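Local coordinates for cystathionine beta-lyase family protein, YNBB B.subtilis ortholog (Clostridium acetobutylicum, PDB 3HVY), which is probably a pyridoxal-phosphate-dependent carbon-sulfur lyase of the methionine gamma-lyase family, possibly a cystathionine beta-lyase with a role in aluminium resistance, at residues F320-K325 / I333-K338; W190-R195 / Y326-T331. All blocks are in the same frame, centred on the assembly; numbering follows the deposited sequence.

Two contacts share the loop linking strand 321-323 to strand 334-338 and show how position sets chemistry. Interaction 1 pairs those strands at one margin of the five-stranded antiparallel sheet, through main-chain hydrogen bonds, a glutamine amide and apolar contacts. Interaction 2 lays the loop against 190-195, which leads into helix 196-207; it relies less on direct hydrogen bonds, with one bent arginine bond, a solvent-bridged pair of opposite charges and side-chain packing. Both are partly buried, interaction 1 the more so, with V322, Q335, A336 and I337 buried; interaction 2 runs from buried T331 and R330 to exposed K192. They meet at R330, whose NH1 probably donates to OE1 of Q335 (2.8 Å).

Interaction 1: F320-K325 / I333-K338; sequences FDVLPK and IIQAIK
With CG anti to its backbone N (chi1 -174°) and the chain bent at chi2, Q335 turns its amide toward V322 of the neighbouring strand and P324 just after it. NE2 then donates to O of P324 at 2.9 Å, in the plane of that carbonyl and nearly in its own amide plane, while CB of V322 lies 3.7 Å from the same NE2. A second N-H goes to O of A336, so that this carbonyl receives L323 N and Q335 NE2 from opposite faces. OE1 is taken by R330, leaving the buried amide satisfied at both ends. The backbone supplies the regular pairing: N of L323 donates to O of A336, N of A336 returns a bond to O of L323 (2.9 Å), and K338 N reaches O of D321 almost straight (166°). A water linking N of D321 to O of K338 continues the connection. V322 and I337 form a non-hydrogen-bonded pair, and CG2 of I337 also sits 4.1 Å from CB of F320, on the side facing helix 287-317. F320 brings the edge of its ring, through CD1, to O of K338 at 3.5 Å. At the other end, the cis peptide before P324 turns the chain out of the strand. This is an antiparallel beta hairpin with a long connection, bordering a five-stranded sheet within a fold of the PLP-dependent transferase class.

Interaction 2: W190-R195 / Y326-T331; sequences WRKSLR and YNDKRT
K192 meets D328 where 190-195 first reaches the loop between the hairpin strands, the two side chains crossing at about a right angle. CD of K192 lies 3.6 Å from OD2 of D328, but the ammonium stops short of a salt bridge: NZ of K192 stays 4.1 Å from OD1 of D328, and a water joins the two. OD2 accepts from N of K325. S193 follows, its CB packed at 3.5 Å on CG2 of T331, while its OG bonds to D332, just after 326-331. L194 contributes its carbonyl, with O 3.3 Å from the same methyl; the OG1 branch of T331, anti to its backbone N (chi1 -161°), is held instead by E226 and R184. R195, at the N-cap position before helix 196-207, closes the contact. The R195 chain, bent at chi2 and chi3, runs beside K329 in the same direction, and CD of R195 comes 3.3 Å from O of K329. CB of K329 rests over one face of the guanidinium, toward its rim, and the K329 ammonium forms a salt bridge with E34. In the guanidinium plane, NH1 of R195 donates to O of R330 at 3.1 Å, a bent bond (137°) from above the carbonyl plane. The R330 side chain starts out away from 190-195; its NE binds O of D328 and its NH1 binds OE1 of Q335. The chemistry implies dispersed attachment: one bent hydrogen bond, one solvent-bridged pair of opposite charges and a packed threonine methyl join the segments, while K329, R330 and one oxygen of D328 also have partners beyond them.

Interaction 1: F320-K325 / I333-K338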
loop_
_atom_site.group_PDB
_atom_site.type_symbol
_atom_site.label_atom_id
_atom_site.label_comp_id
_atom_site.label_asym_id
_atom_site.label_seq_id
_atom_site.Cartn_x
_atom_site.Cartn_y
_atom_site.Cartn_z
ATOM N N PHE D 320 -34.122 28.141 13.782
ATOM C CA PHE D 320 -32.913 28.776 13.306
ATOM C C PHE D 320 -32.999 29.283 11.873
ATOM O O PHE D 320 -33.609 28.632 10.990
ATOM C CB PHE D 320 -31.741 27.797 13.421
ATOM C CG PHE D 320 -31.410 27.393 14.833
ATOM C CD1 PHE D 320 -30.606 28.220 15.634
ATOM C CD2 PHE D 320 -31.909 26.225 15.376
ATOM C CE1 PHE D 320 -30.278 27.858 16.917
ATOM C CE2 PHE D 320 -31.609 25.862 16.676
ATOM C CZ PHE D 320 -30.799 26.661 17.455
ATOM N N ASP D 321 -32.347 30.435 11.646
ATOM C CA ASP D 321 -32.113 30.932 10.294
ATOM C C ASP D 321 -30.981 30.066 9.730
ATOM O O ASP D 321 -29.969 29.850 10.401
ATOM C CB ASP D 321 -31.721 32.411 10.315
ATOM C CG ASP D 321 -31.928 33.101 8.948
ATOM O OD1 ASP D 321 -31.646 34.316 8.854
ATOM O OD2 ASP D 321 -32.386 32.416 7.987
ATOM N N VAL D 322 -31.179 29.525 8.534
ATOM C CA VAL D 322 -30.199 28.648 7.878
ATOM C C VAL D 322 -29.949 29.188 6.488
ATOM O O VAL D 322 -30.758 29.959 5.940
ATOM C CB VAL D 322 -30.698 27.177 7.816
ATOM C CG1 VAL D 322 -31.085 26.710 9.208
ATOM C CG2 VAL D 322 -31.902 27.006 6.847
ATOM N N LEU D 323 -28.834 28.771 5.886
ATOM C CA LEU D 323 -28.542 29.153 4.526
ATOM C C LEU D 323 -27.646 28.135 3.874
ATOM O O LEU D 323 -26.603 27.807 4.427
ATOM C CB LEU D 323 -27.869 30.498 4.504
ATOM C CG LEU D 323 -27.846 31.181 3.145
ATOM C CD1 LEU D 323 -29.297 31.626 2.790
ATOM C CD2 LEU D 323 -26.927 32.368 3.240
ATOM N N PRO D 324 -28.031 27.646 2.687
ATOM C CA PRO D 324 -29.262 27.956 1.970
ATOM C C PRO D 324 -30.481 27.343 2.640
ATOM O O PRO D 324 -30.332 26.515 3.578
ATOM C CB PRO D 324 -29.061 27.274 0.597
ATOM C CG PRO D 324 -27.607 26.987 0.524
ATOM C CD PRO D 324 -27.164 26.739 1.920
ATOM N N LYS D 325 -31.675 27.714 2.153
ATOM C CA LYS D 325 -32.915 27.142 2.676
ATOM C C LYS D 325 -33.067 25.769 2.070
ATOM O O LYS D 325 -32.449 25.483 1.073
ATOM C CB LYS D 325 -34.109 28.016 2.336
ATOM C CG LYS D 325 -33.943 29.437 2.861
ATOM C CD LYS D 325 -33.752 29.528 4.328
ATOM C CE LYS D 325 -33.373 31.009 4.638
ATOM N NZ LYS D 325 -33.544 31.222 6.043
ATOM N N ILE D 333 -22.087 21.144 -1.227
ATOM C CA ILE D 333 -22.555 20.301 -0.110
ATOM C C ILE D 333 -22.604 21.010 1.254
ATOM O O ILE D 333 -22.876 20.386 2.276
ATOM C CB ILE D 333 -21.725 18.989 0.048
ATOM C CG1 ILE D 333 -20.254 19.271 0.318
ATOM C CG2 ILE D 333 -21.865 18.055 -1.192
ATOM C CD1 ILE D 333 -19.469 18.064 0.861
ATOM N N ILE D 334 -22.391 22.305 1.264
ATOM C CA ILE D 334 -22.286 23.033 2.518
ATOM C C ILE D 334 -23.640 23.548 3.020
ATOM O O ILE D 334 -24.464 23.980 2.217
ATOM C CB ILE D 334 -21.395 24.267 2.376
ATOM C CG1 ILE D 334 -20.032 23.905 1.764
ATOM C CG2 ILE D 334 -21.234 24.988 3.742
ATOM C CD1 ILE D 334 -19.341 22.812 2.486
ATOM N N GLN D 335 -23.834 23.513 4.359
ATOM C CA GLN D 335 -25.015 24.037 4.996
ATOM C C GLN D 335 -24.558 24.905 6.136
ATOM O O GLN D 335 -23.789 24.444 6.973
ATOM C CB GLN D 335 -25.879 22.943 5.615
ATOM C CG GLN D 335 -27.209 23.450 6.183
ATOM C CD GLN D 335 -28.033 24.202 5.142
ATOM O OE1 GLN D 335 -28.269 23.681 4.066
ATOM N NE2 GLN D 335 -28.495 25.419 5.478
ATOM N N ALA D 336 -25.080 26.124 6.191
ATOM C CA ALA D 336 -24.804 27.093 7.273
ATOM C C ALA D 336 -26.030 27.229 8.185
ATOM O O ALA D 336 -27.170 27.136 7.722
ATOM C CB ALA D 336 -24.367 28.481 6.684
ATOM N N ILE D 337 -25.784 27.433 9.477
ATOM C CA ILE D 337 -26.825 27.547 10.472
ATOM C C ILE D 337 -26.434 28.750 11.377
ATOM O O ILE D 337 -25.329 28.762 11.912
ATOM C CB ILE D 337 -26.890 26.291 11.367
ATOM C CG1 ILE D 337 -26.951 24.977 10.537
ATOM C CG2 ILE D 337 -28.060 26.415 12.402
ATOM C CD1 ILE D 337 -26.722 23.717 11.382
ATOM N N LYS D 338 -27.297 29.753 11.497
ATOM C CA LYS D 338 -27.023 30.915 12.370
ATOM C C LYS D 338 -27.529 30.604 13.783
ATOM O O LYS D 338 -28.700 30.718 14.075
ATOM C CB LYS D 338 -27.668 32.161 11.801
ATOM C CG LYS D 338 -27.306 33.460 12.497
ATOM C CD LYS D 338 -27.940 34.684 11.844
ATOM C CE LYS D 338 -27.412 34.915 10.410
ATOM N NZ LYS D 338 -27.818 36.226 9.804
HETATM O O HOH W 1 -31.151 31.860 13.713
#

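Interaction 2: W190-R195 / Y326-T331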
loop_
_atom_site.group_PDB
_atom_site.type_symbol
_atom_site.label_atom_id
_atom_site.label_comp_id
_atom_site.label_asym_id
_atom_site.label_seq_id
_atom_site.Cartn_x
_atom_site.Cartn_y
_atom_site.Cartn_z
ATOM N N TRP D 190 -22.352 34.607 4.912
ATOM C CA TRP D 190 -23.767 34.387 4.941
ATOM C C TRP D 190 -24.246 34.786 3.548
ATOM O O TRP D 190 -24.914 35.779 3.373
ATOM C CB TRP D 190 -24.427 35.170 6.073
ATOM C CG TRP D 190 -25.849 34.784 6.298
ATOM C CD1 TRP D 190 -26.951 35.460 5.872
ATOM C CD2 TRP D 190 -26.339 33.595 6.960
ATOM N NE1 TRP D 190 -28.086 34.800 6.253
ATOM C CE2 TRP D 190 -27.744 33.650 6.922
ATOM C CE3 TRP D 190 -25.724 32.492 7.563
ATOM C CZ2 TRP D 190 -28.550 32.644 7.478
ATOM C CZ3 TRP D 190 -26.521 31.511 8.130
ATOM C CH2 TRP D 190 -27.904 31.591 8.091
ATOM N N ARG D 191 -23.869 33.971 2.561
ATOM C CA ARG D 191 -24.160 34.225 1.149
ATOM C C ARG D 191 -24.231 32.870 0.501
ATOM O O ARG D 191 -23.370 32.020 0.747
ATOM C CB ARG D 191 -23.039 35.036 0.463
ATOM N N LYS D 192 -25.259 32.644 -0.292
ATOM C CA LYS D 192 -25.380 31.395 -1.027
ATOM C C LYS D 192 -24.249 31.219 -2.070
ATOM O O LYS D 192 -23.852 32.163 -2.751
ATOM C CB LYS D 192 -26.722 31.337 -1.724
ATOM C CG LYS D 192 -27.902 31.202 -0.743
ATOM C CD LYS D 192 -29.252 30.975 -1.440
ATOM C CE LYS D 192 -29.791 32.227 -2.117
ATOM N NZ LYS D 192 -30.608 31.800 -3.268
ATOM N N SER D 193 -23.735 29.998 -2.157
ATOM C CA SER D 193 -22.722 29.624 -3.120
ATOM C C SER D 193 -23.267 29.809 -4.518
ATOM O O SER D 193 -24.474 29.726 -4.740
ATOM C CB SER D 193 -22.309 28.192 -2.886
ATOM O OG SER D 193 -21.699 28.026 -1.607
ATOM N N LEU D 194 -22.366 30.082 -5.458
ATOM C CA LEU D 194 -22.745 30.439 -6.827
ATOM C C LEU D 194 -23.152 29.239 -7.641
ATOM O O LEU D 194 -22.369 28.311 -7.834
ATOM C CB LEU D 194 -21.560 31.063 -7.563
ATOM C CG LEU D 194 -21.277 32.530 -7.600
ATOM C CD1 LEU D 194 -20.142 32.637 -8.612
ATOM C CD2 LEU D 194 -22.530 33.348 -8.031
ATOM N N ARG D 195 -24.368 29.260 -8.150
ATOM C CA ARG D 195 -24.863 28.143 -8.971
ATOM C C ARG D 195 -24.255 28.139 -10.393
ATOM O O ARG D 195 -23.833 29.157 -10.921
ATOM C CB ARG D 195 -26.369 28.281 -9.080
ATOM C CG ARG D 195 -27.131 28.168 -7.761
ATOM C CD ARG D 195 -27.652 26.782 -7.645
ATOM N NE ARG D 195 -28.771 26.636 -8.577
ATOM C CZ ARG D 195 -29.312 25.474 -8.943
ATOM N NH1 ARG D 195 -28.855 24.330 -8.471
ATOM N NH2 ARG D 195 -30.331 25.468 -9.782
ATOM N N TYR D 326 -33.873 24.937 2.696
ATOM C CA TYR D 326 -34.067 23.571 2.264
ATOM C C TYR D 326 -34.487 23.409 0.831
ATOM O O TYR D 326 -34.132 22.440 0.192
ATOM C CB TYR D 326 -35.082 22.887 3.185
ATOM C CG TYR D 326 -36.527 23.191 2.968
ATOM C CD1 TYR D 326 -37.047 24.444 3.279
ATOM C CD2 TYR D 326 -37.407 22.211 2.517
ATOM C CE1 TYR D 326 -38.361 24.725 3.139
ATOM C CE2 TYR D 326 -38.769 22.483 2.397
ATOM C CZ TYR D 326 -39.233 23.736 2.708
ATOM O OH TYR D 326 -40.548 24.058 2.610
ATOM N N ASN D 327 -35.230 24.382 0.326
ATOM C CA ASN D 327 -35.708 24.337 -1.024
ATOM C C ASN D 327 -34.972 25.231 -1.969
ATOM O O ASN D 327 -35.438 25.394 -3.067
ATOM C CB ASN D 327 -37.215 24.534 -1.104
ATOM C CG ASN D 327 -37.637 25.935 -0.751
ATOM O OD1 ASN D 327 -36.863 26.704 -0.197
ATOM N ND2 ASN D 327 -38.867 26.268 -1.054
ATOM N N ASP D 328 -33.846 25.825 -1.540
ATOM C CA ASP D 328 -32.900 26.454 -2.457
ATOM C C ASP D 328 -32.091 25.349 -3.079
ATOM O O ASP D 328 -31.415 24.603 -2.369
ATOM C CB ASP D 328 -31.897 27.355 -1.723
ATOM C CG ASP D 328 -32.524 28.629 -1.213
ATOM O OD1 ASP D 328 -33.436 29.156 -1.881
ATOM O OD2 ASP D 328 -32.076 29.128 -0.172
ATOM N N LYS D 329 -32.163 25.217 -4.389
ATOM C CA LYS D 329 -31.440 24.148 -5.079
ATOM C C LYS D 329 -29.913 24.399 -4.969
ATOM O O LYS D 329 -29.412 25.494 -5.153
ATOM C CB LYS D 329 -31.905 23.973 -6.535
ATOM C CG LYS D 329 -33.446 23.597 -6.682
ATOM C CD LYS D 329 -33.853 22.303 -5.928
ATOM C CE LYS D 329 -35.264 21.793 -6.288
ATOM N NZ LYS D 329 -36.375 22.527 -5.644
ATOM N N ARG D 330 -29.213 23.345 -4.577
ATOM C CA ARG D 330 -27.821 23.421 -4.215
ATOM C C ARG D 330 -26.815 23.371 -5.358
ATOM O O ARG D 330 -27.076 22.848 -6.455
ATOM C CB ARG D 330 -27.526 22.289 -3.221
ATOM C CG ARG D 330 -28.481 22.219 -2.021
ATOM C CD ARG D 330 -28.588 23.525 -1.364
ATOM N NE ARG D 330 -29.590 23.655 -0.280
ATOM C CZ ARG D 330 -29.307 23.464 1.006
ATOM N NH1 ARG D 330 -28.121 23.044 1.370
ATOM N NH2 ARG D 330 -30.219 23.674 1.936
ATOM N N THR D 331 -25.667 23.965 -5.067
ATOM C CA THR D 331 -24.541 23.897 -5.952
ATOM C C THR D 331 -23.329 23.280 -5.303
ATOM O O THR D 331 -22.379 22.866 -6.020
ATOM C CB THR D 331 -24.204 25.294 -6.510
ATOM O OG1 THR D 331 -23.418 25.128 -7.680
ATOM C CG2 THR D 331 -23.442 26.156 -5.509
HETATM O O HOH W 2 -33.670 32.344 -2.402
#